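Local coordinates for serine protease inhibitor (Schistosoma haematobium, PDB 3STO), which probably inhibits serine-type endopeptidases as a member of the serpin family, at residues E112-I117 and F194-Q199; N250-F255 and Q388-P393; K297-N302 and V345-E350. One frame throughout, in Å; residues are numbered along the deposited sequence.

Contact 1. Residues E112-I117 and F194-Q199; sequences ENVVRI and FRDFWQ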
# COMPACT_ATOMS: atom_id res chain seq x y z
N GLU A 112 11.36 16.81 -1.03
CA GLU A 112 10.54 16.03 -0.13
C GLU A 112 10.86 14.56 -0.24
O GLU A 112 11.58 14.12 -1.14
CB GLU A 112 9.08 16.23 -0.51
CG GLU A 112 8.68 17.66 -0.78
CD GLU A 112 8.20 18.35 0.47
OE1 GLU A 112 8.50 17.85 1.58
OE2 GLU A 112 7.51 19.39 0.35
N ASN A 113 10.28 13.81 0.69
CA ASN A 113 10.30 12.36 0.63
C ASN A 113 9.39 11.91 -0.48
O ASN A 113 8.24 12.33 -0.56
CB ASN A 113 9.75 11.76 1.93
CG ASN A 113 10.83 11.50 2.98
OD1 ASN A 113 11.97 11.98 2.85
ND2 ASN A 113 10.46 10.76 4.04
N VAL A 114 9.87 11.01 -1.32
CA VAL A 114 8.98 10.37 -2.26
C VAL A 114 7.90 9.56 -1.48
O VAL A 114 6.71 9.62 -1.78
CB VAL A 114 9.80 9.47 -3.24
CG1 VAL A 114 8.90 8.54 -4.04
CG2 VAL A 114 10.67 10.32 -4.15
N VAL A 115 8.34 8.81 -0.48
CA VAL A 115 7.45 7.93 0.25
C VAL A 115 7.29 8.41 1.69
O VAL A 115 8.28 8.66 2.37
CB VAL A 115 8.00 6.51 0.30
CG1 VAL A 115 6.95 5.54 0.88
CG2 VAL A 115 8.51 6.08 -1.06
N ARG A 116 6.04 8.56 2.14
CA ARG A 116 5.79 8.89 3.53
C ARG A 116 4.98 7.76 4.18
O ARG A 116 3.83 7.46 3.80
CB ARG A 116 5.09 10.23 3.69
N ILE A 117 5.63 7.10 5.13
CA ILE A 117 5.03 6.02 5.88
C ILE A 117 4.55 6.56 7.22
O ILE A 117 5.31 7.25 7.94
CB ILE A 117 6.07 4.94 6.14
CG1 ILE A 117 6.51 4.30 4.82
CG2 ILE A 117 5.56 3.92 7.19
CD1 ILE A 117 8.01 4.11 4.69
N PHE A 194 2.69 8.17 -1.30
CA PHE A 194 3.67 8.22 -2.36
C PHE A 194 3.44 9.46 -3.21
O PHE A 194 2.31 9.77 -3.56
CB PHE A 194 3.58 6.96 -3.22
CG PHE A 194 4.62 6.88 -4.27
CD1 PHE A 194 4.48 7.59 -5.47
CD2 PHE A 194 5.78 6.12 -4.07
CE1 PHE A 194 5.46 7.52 -6.47
CE2 PHE A 194 6.76 6.05 -5.05
CZ PHE A 194 6.61 6.75 -6.26
N ARG A 195 4.51 10.16 -3.58
CA ARG A 195 4.39 11.35 -4.40
C ARG A 195 5.65 11.61 -5.24
O ARG A 195 6.77 11.69 -4.71
CB ARG A 195 4.05 12.56 -3.54
CG ARG A 195 3.87 13.84 -4.34
CD ARG A 195 4.57 15.02 -3.66
NE ARG A 195 3.67 15.83 -2.84
CZ ARG A 195 4.08 16.58 -1.82
NH1 ARG A 195 5.36 16.60 -1.48
NH2 ARG A 195 3.20 17.30 -1.12
N ASP A 196 5.46 11.69 -6.56
CA ASP A 196 6.52 12.09 -7.46
C ASP A 196 5.98 12.51 -8.84
O ASP A 196 4.91 12.10 -9.24
CB ASP A 196 7.55 10.97 -7.61
CG ASP A 196 8.92 11.48 -8.10
OD1 ASP A 196 9.08 12.72 -8.22
OD2 ASP A 196 9.82 10.65 -8.36
N PHE A 197 6.75 13.33 -9.54
CA PHE A 197 6.51 13.68 -10.94
C PHE A 197 6.88 12.50 -11.82
O PHE A 197 7.71 11.66 -11.42
CB PHE A 197 7.39 14.87 -11.34
CG PHE A 197 6.96 16.17 -10.72
CD1 PHE A 197 5.63 16.56 -10.73
CD2 PHE A 197 7.88 16.98 -10.09
CE1 PHE A 197 5.23 17.74 -10.13
CE2 PHE A 197 7.48 18.17 -9.50
CZ PHE A 197 6.15 18.55 -9.53
N TRP A 198 6.25 12.43 -13.00
CA TRP A 198 6.69 11.54 -14.06
C TRP A 198 8.08 11.96 -14.48
O TRP A 198 8.40 13.14 -14.50
CB TRP A 198 5.80 11.62 -15.31
CG TRP A 198 4.38 11.24 -15.06
CD1 TRP A 198 3.29 12.06 -15.11
CD2 TRP A 198 3.90 9.93 -14.69
NE1 TRP A 198 2.15 11.34 -14.79
CE2 TRP A 198 2.50 10.04 -14.53
CE3 TRP A 198 4.52 8.69 -14.46
CZ2 TRP A 198 1.70 8.95 -14.18
CZ3 TRP A 198 3.72 7.61 -14.10
CH2 TRP A 198 2.32 7.74 -13.97
N GLN A 199 8.89 10.97 -14.80
CA GLN A 199 10.14 11.24 -15.50
C GLN A 199 9.82 11.98 -16.83
O GLN A 199 10.50 12.94 -17.19
CB GLN A 199 10.91 9.93 -15.70
CG GLN A 199 12.35 10.10 -16.13
CD GLN A 199 12.45 10.57 -17.59
OE1 GLN A 199 11.71 10.11 -18.45
NE2 GLN A 199 13.35 11.51 -17.86
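Val114 lays its CG1 methyl over one face of the Phe194 ring, with CE2 the closest ring atom at 3.4 Å. The two side chains run alongside each other and point the same way; in Phe194, CG stands anti to the backbone N (chi1 -176°), which places it beside the carbonyl carbon, and the far part of the ring comes nearest to Val114. Val115 adds CG2 at an oblique approach to Phe194 CD2, 4.1 Å away, and Phe253 meets the same ring in an edge-to-face pair. This is where strands 112-124 and 186-197 come together as antiparallel neighbours in the large central sheet of the serpin fold, sheet A. Val115 and Phe194 form a non-hydrogen-bonded pair with both side chains on one face of that sheet. At Val114 the backbone turns to helical torsions and interrupts the strand. Its carbonyl still reaches across: Arg195 N donates to Val114 O over 2.9 Å with an N-H...O angle of 148°, and Phe194 CA brings a C-H to the same oxygen at 3.4 Å. Ahead of the break in the chain, Glu112 runs past a single nitrogen of Arg195, from CB to OE2. Its CB lies 3.9 Å from Arg195 NH1, in the plane of the guanidinium and at its edge, and CG comes closer, to 3.6 Å from NH1. CD follows, and at the tip OE2 makes a long salt bridge of 4.0 Å to Arg195 NH1, the carboxylate and guanidinium planes being 58° apart. At this distance the attraction is probably weak; both residues are partly exposed. Asp196 is buried, and its carboxylate finds its main partners elsewhere: OD1 bonds to Thr105 OG1 and OD2 to the backbone N of Asn250.

Contact 2. Residues N250-F255 and Q388-P393; sequences NTRFTF and QQLTMP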
# COMPACT_ATOMS: atom_id res chain seq x y z
N ASN A 250 12.15 10.11 -9.73
CA ASN A 250 13.07 9.24 -9.05
C ASN A 250 12.87 7.85 -9.65
O ASN A 250 11.85 7.18 -9.41
CB ASN A 250 12.85 9.29 -7.53
CG ASN A 250 13.88 8.47 -6.77
OD1 ASN A 250 14.39 7.49 -7.30
ND2 ASN A 250 14.20 8.88 -5.53
N THR A 251 13.81 7.41 -10.47
CA THR A 251 13.54 6.27 -11.32
C THR A 251 13.67 4.91 -10.65
O THR A 251 13.57 3.86 -11.32
CB THR A 251 14.34 6.32 -12.62
OG1 THR A 251 15.73 6.10 -12.34
CG2 THR A 251 14.11 7.67 -13.32
N ARG A 252 13.90 4.91 -9.35
CA ARG A 252 13.79 3.68 -8.57
C ARG A 252 12.31 3.18 -8.59
O ARG A 252 12.01 1.99 -8.51
CB ARG A 252 14.28 3.94 -7.14
CG ARG A 252 13.64 3.01 -6.12
CD ARG A 252 14.30 3.11 -4.78
NE ARG A 252 13.81 2.06 -3.89
CZ ARG A 252 14.15 1.96 -2.60
NH1 ARG A 252 14.98 2.85 -2.07
NH2 ARG A 252 13.66 0.98 -1.86
N PHE A 253 11.38 4.12 -8.68
CA PHE A 253 9.97 3.81 -8.71
C PHE A 253 9.41 3.96 -10.13
O PHE A 253 9.77 4.89 -10.86
CB PHE A 253 9.24 4.73 -7.72
CG PHE A 253 9.76 4.61 -6.32
CD1 PHE A 253 9.53 3.44 -5.58
CD2 PHE A 253 10.50 5.65 -5.74
CE1 PHE A 253 10.03 3.31 -4.28
CE2 PHE A 253 10.98 5.53 -4.47
CZ PHE A 253 10.77 4.34 -3.74
N THR A 254 8.53 3.03 -10.50
CA THR A 254 7.87 3.06 -11.80
C THR A 254 6.40 2.68 -11.68
O THR A 254 6.01 1.97 -10.75
CB THR A 254 8.60 2.16 -12.81
OG1 THR A 254 8.00 2.33 -14.08
CG2 THR A 254 8.54 0.69 -12.43
N PHE A 255 5.57 3.22 -12.57
CA PHE A 255 4.16 2.91 -12.58
C PHE A 255 3.92 1.82 -13.59
O PHE A 255 4.15 2.04 -14.77
CB PHE A 255 3.36 4.14 -12.95
CG PHE A 255 1.89 3.96 -12.83
CD1 PHE A 255 1.29 3.74 -11.58
CD2 PHE A 255 1.08 4.12 -13.95
CE1 PHE A 255 -0.13 3.62 -11.46
CE2 PHE A 255 -0.32 3.99 -13.85
CZ PHE A 255 -0.92 3.74 -12.58
N GLN A 388 12.11 -0.73 -7.76
CA GLN A 388 13.08 -1.45 -8.60
C GLN A 388 14.24 -1.97 -7.80
O GLN A 388 14.98 -2.83 -8.24
CB GLN A 388 13.57 -0.60 -9.78
CG GLN A 388 12.44 -0.09 -10.63
CD GLN A 388 12.65 -0.34 -12.10
OE1 GLN A 388 12.83 -1.49 -12.55
NE2 GLN A 388 12.64 0.74 -12.86
N GLN A 389 14.37 -1.44 -6.60
CA GLN A 389 15.40 -1.93 -5.71
C GLN A 389 14.89 -3.12 -4.88
O GLN A 389 15.49 -4.20 -4.89
CB GLN A 389 15.89 -0.78 -4.84
CG GLN A 389 17.04 -1.13 -3.96
CD GLN A 389 17.46 0.05 -3.18
OE1 GLN A 389 17.68 1.13 -3.75
NE2 GLN A 389 17.51 -0.11 -1.84
N LEU A 390 13.75 -2.95 -4.22
CA LEU A 390 13.13 -4.05 -3.51
C LEU A 390 12.56 -5.11 -4.45
O LEU A 390 12.19 -6.18 -3.99
CB LEU A 390 12.03 -3.52 -2.61
CG LEU A 390 12.45 -2.45 -1.60
CD1 LEU A 390 11.25 -2.05 -0.76
CD2 LEU A 390 13.59 -2.93 -0.71
N THR A 391 12.51 -4.81 -5.75
CA THR A 391 11.82 -5.65 -6.74
C THR A 391 10.44 -6.15 -6.30
O THR A 391 10.13 -7.34 -6.40
CB THR A 391 12.69 -6.82 -7.28
OG1 THR A 391 13.09 -7.64 -6.18
CG2 THR A 391 13.92 -6.28 -7.97
N MSE A 392 9.61 -5.24 -5.83
CA MSE A 392 8.28 -5.61 -5.44
C MSE A 392 7.37 -4.40 -5.54
O MSE A 392 7.83 -3.27 -5.60
CB MSE A 392 8.27 -6.13 -4.01
CG MSE A 392 8.42 -5.02 -2.99
SE MSE A 392 8.73 -5.67 -1.13
CE MSE A 392 7.22 -6.93 -0.99
N PRO A 393 6.06 -4.63 -5.59
CA PRO A 393 5.19 -3.46 -5.59
C PRO A 393 5.01 -2.93 -4.18
O PRO A 393 4.84 -3.67 -3.21
CB PRO A 393 3.87 -4.01 -6.12
CG PRO A 393 3.88 -5.47 -5.67
CD PRO A 393 5.33 -5.90 -5.78
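Gln389 stacks its side-chain amide on the guanidinium of Arg252, the two planes only 23° apart. OE1 of Gln389 sits over one face, displaced toward the rim and 3.6 Å from Arg252 NH1. Leu390 meets the same group at its edge, with CG 3.6 Å from Arg252 NH2. An extended arginine chain brings the group there, its CG resting over the centre of the Phe253 ring. Salt bridges to Glu103 and Asp387, together with Ser99, hold the charged end, so Gln389 and Leu390 close around a cation already fixed from several sides. In the backbone, Gln388 N donates to Arg252 O at 2.8 Å. The segments are two turns at the end of serpin sheet B: a type I turn, Asn250 to Phe253, leads into strand 253-260, and a second turn links strands 381-387 and 392-399, with a G1 beta bulge where Thr391 and Met392 face Asp387. Gln389 is itself exposed, but the looser part is the amide end of Gln388, on the solvent side. Its bent chain leaves NE2 3.6 Å from Thr251 O, not hydrogen-bonded, and in loose van der Waals contact with Thr254 CG2 at 4.1 Å.

Contact 3. Residues K297-N302 and V345-E350; sequences KFTLKN and VLKLNE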
# COMPACT_ATOMS: atom_id res chain seq x y z
N LYS A 297 -6.91 9.98 -16.32
CA LYS A 297 -6.53 10.64 -15.10
C LYS A 297 -7.61 10.28 -14.06
O LYS A 297 -8.79 10.27 -14.36
CB LYS A 297 -6.39 12.14 -15.28
CG LYS A 297 -7.64 12.87 -15.41
CD LYS A 297 -7.36 14.31 -15.83
CE LYS A 297 -6.30 14.95 -14.96
NZ LYS A 297 -6.22 16.44 -15.19
N PHE A 298 -7.18 9.92 -12.86
CA PHE A 298 -8.12 9.49 -11.83
C PHE A 298 -7.53 9.63 -10.45
O PHE A 298 -6.30 9.81 -10.26
CB PHE A 298 -8.55 8.04 -12.04
CG PHE A 298 -7.43 7.05 -11.96
CD1 PHE A 298 -6.62 6.80 -13.06
CD2 PHE A 298 -7.17 6.37 -10.78
CE1 PHE A 298 -5.57 5.89 -12.97
CE2 PHE A 298 -6.10 5.46 -10.69
CZ PHE A 298 -5.31 5.22 -11.79
N THR A 299 -8.41 9.56 -9.46
CA THR A 299 -7.92 9.39 -8.12
C THR A 299 -8.76 8.42 -7.33
O THR A 299 -9.97 8.61 -7.23
CB THR A 299 -7.70 10.74 -7.39
OG1 THR A 299 -8.16 10.65 -6.05
CG2 THR A 299 -8.37 11.87 -8.11
N LEU A 300 -8.13 7.37 -6.82
CA LEU A 300 -8.79 6.46 -5.88
C LEU A 300 -8.45 6.79 -4.44
O LEU A 300 -7.28 7.00 -4.08
CB LEU A 300 -8.39 4.99 -6.06
CG LEU A 300 -8.36 4.29 -7.40
CD1 LEU A 300 -8.16 2.81 -7.14
CD2 LEU A 300 -9.63 4.57 -8.20
N LYS A 301 -9.49 6.78 -3.63
CA LYS A 301 -9.35 6.78 -2.17
C LYS A 301 -9.98 5.52 -1.59
O LYS A 301 -10.93 4.98 -2.12
CB LYS A 301 -10.02 8.02 -1.59
CG LYS A 301 -9.23 9.19 -1.97
CD LYS A 301 -9.84 10.52 -1.55
CE LYS A 301 -9.15 11.61 -2.39
NZ LYS A 301 -9.48 13.05 -1.99
N ASN A 302 -9.44 5.04 -0.48
CA ASN A 302 -10.11 3.94 0.18
C ASN A 302 -9.63 3.75 1.61
O ASN A 302 -8.57 4.26 2.00
CB ASN A 302 -10.03 2.65 -0.65
CG ASN A 302 -8.78 1.86 -0.41
OD1 ASN A 302 -7.82 2.32 0.23
ND2 ASN A 302 -8.78 0.65 -0.91
N VAL A 345 -4.60 6.74 -0.89
CA VAL A 345 -4.99 7.58 -2.03
C VAL A 345 -4.05 7.35 -3.20
O VAL A 345 -2.84 7.27 -3.02
CB VAL A 345 -5.03 9.07 -1.69
CG1 VAL A 345 -3.75 9.51 -1.00
CG2 VAL A 345 -5.31 9.90 -2.97
N LEU A 346 -4.64 7.18 -4.39
CA LEU A 346 -3.91 7.09 -5.65
C LEU A 346 -4.47 8.16 -6.58
O LEU A 346 -5.56 8.01 -7.12
CB LEU A 346 -4.09 5.70 -6.30
CG LEU A 346 -3.36 5.39 -7.63
CD1 LEU A 346 -1.83 5.52 -7.51
CD2 LEU A 346 -3.70 3.99 -8.14
N LYS A 347 -3.73 9.25 -6.72
CA LYS A 347 -4.11 10.33 -7.62
C LYS A 347 -3.16 10.42 -8.84
O LYS A 347 -1.96 10.74 -8.71
CB LYS A 347 -4.15 11.65 -6.85
CG LYS A 347 -4.22 12.87 -7.70
CD LYS A 347 -4.17 14.10 -6.82
CE LYS A 347 -4.02 15.37 -7.66
NZ LYS A 347 -3.46 16.50 -6.85
N LEU A 348 -3.68 10.13 -10.02
CA LEU A 348 -2.86 10.21 -11.24
C LEU A 348 -3.29 11.39 -12.11
O LEU A 348 -4.48 11.61 -12.33
CB LEU A 348 -3.02 8.93 -12.04
CG LEU A 348 -1.85 8.14 -12.61
CD1 LEU A 348 -1.24 7.32 -11.51
CD2 LEU A 348 -2.41 7.23 -13.69
N ASN A 349 -2.33 12.17 -12.59
CA ASN A 349 -2.63 13.26 -13.49
C ASN A 349 -1.43 13.44 -14.40
O ASN A 349 -0.54 12.59 -14.40
CB ASN A 349 -3.02 14.55 -12.72
CG ASN A 349 -1.86 15.11 -11.89
OD1 ASN A 349 -0.71 14.78 -12.13
ND2 ASN A 349 -2.17 15.95 -10.92
N GLU A 350 -1.40 14.52 -15.18
CA GLU A 350 -0.36 14.78 -16.18
C GLU A 350 1.02 15.05 -15.58
O GLU A 350 2.02 14.81 -16.23
CB GLU A 350 -0.73 15.97 -17.08
CG GLU A 350 -1.91 15.73 -18.00
CD GLU A 350 -3.26 16.07 -17.36
OE1 GLU A 350 -3.31 16.34 -16.13
OE2 GLU A 350 -4.27 16.06 -18.10
O HOH W 1 -6.20 18.01 -17.94
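The ring of Phe298 has Leu348 CB over one face, 4.1 Å above the plane and displaced toward the rim, while Leu346 CD2 comes in at its edge, 3.8 Å from CE2. A methyl of Leu348 presses closer still, CD2 lying 3.5 Å from Phe298 CE1. Phe298 CG stands between the backbone N and the carbonyl carbon (chi1 62°), and the end of the ring comes nearer the other strand. Strands 287-305 and 339-348 are antiparallel neighbours in sheet A of the serpin fold, their local axes 176° apart. Phe298, Leu300, Leu346 and Leu348 lie on one face, which packs on strands 392-399 and 39-41 of sheet B; Thr299, Lys301, Val345 and Lys347 lie on the other. Leu300 and Leu346 make a hydrogen-bonded pair, Leu346 N donating to Leu300 O at 2.7 Å (167°) and Leu300 N donating back to Leu346 O. Next along the strands, Thr299 and Lys347 form a non-hydrogen-bonded pair, their CB atoms 3.7 Å apart. The lysine tips then leave for other parts of the chain, Lys347 NZ to Ala355 O and Lys301 NZ to Leu171 O. Lys297 bends toward Glu350, and its NZ forms a salt bridge of 3.1 Å to Glu350 OE1, which accepts through its syn lone pair. Thr207 OG1 bonds to the other carboxylate oxygen. A water links the two charges a second time, accepting from Lys297 NZ at 3.2 Å and donating to Glu350 OE2 at 2.7 Å.

How the contacts relate
Contacts 1 and 3 both join strand neighbours of sheet A, and strands 186-197 and 339-348 lie side by side in it. Each combines buried apolar side chains with one charged pair, long in contact 1 and short, with a buried Glu350, in contact 3; contact 3 buries more and has the fuller set of backbone bonds. Contact 2 is a surface meeting of turns, where polar stacking largely replaces apolar packing. Trp198 bridges the two sheet contacts, its NE1 bonding to Asn349 O. Phe253 of contact 2 packs on Phe194 and Val114, and Phe255 of the same segment reaches Leu348 of contact 3, so apolar residues from strand 253-260 touch both.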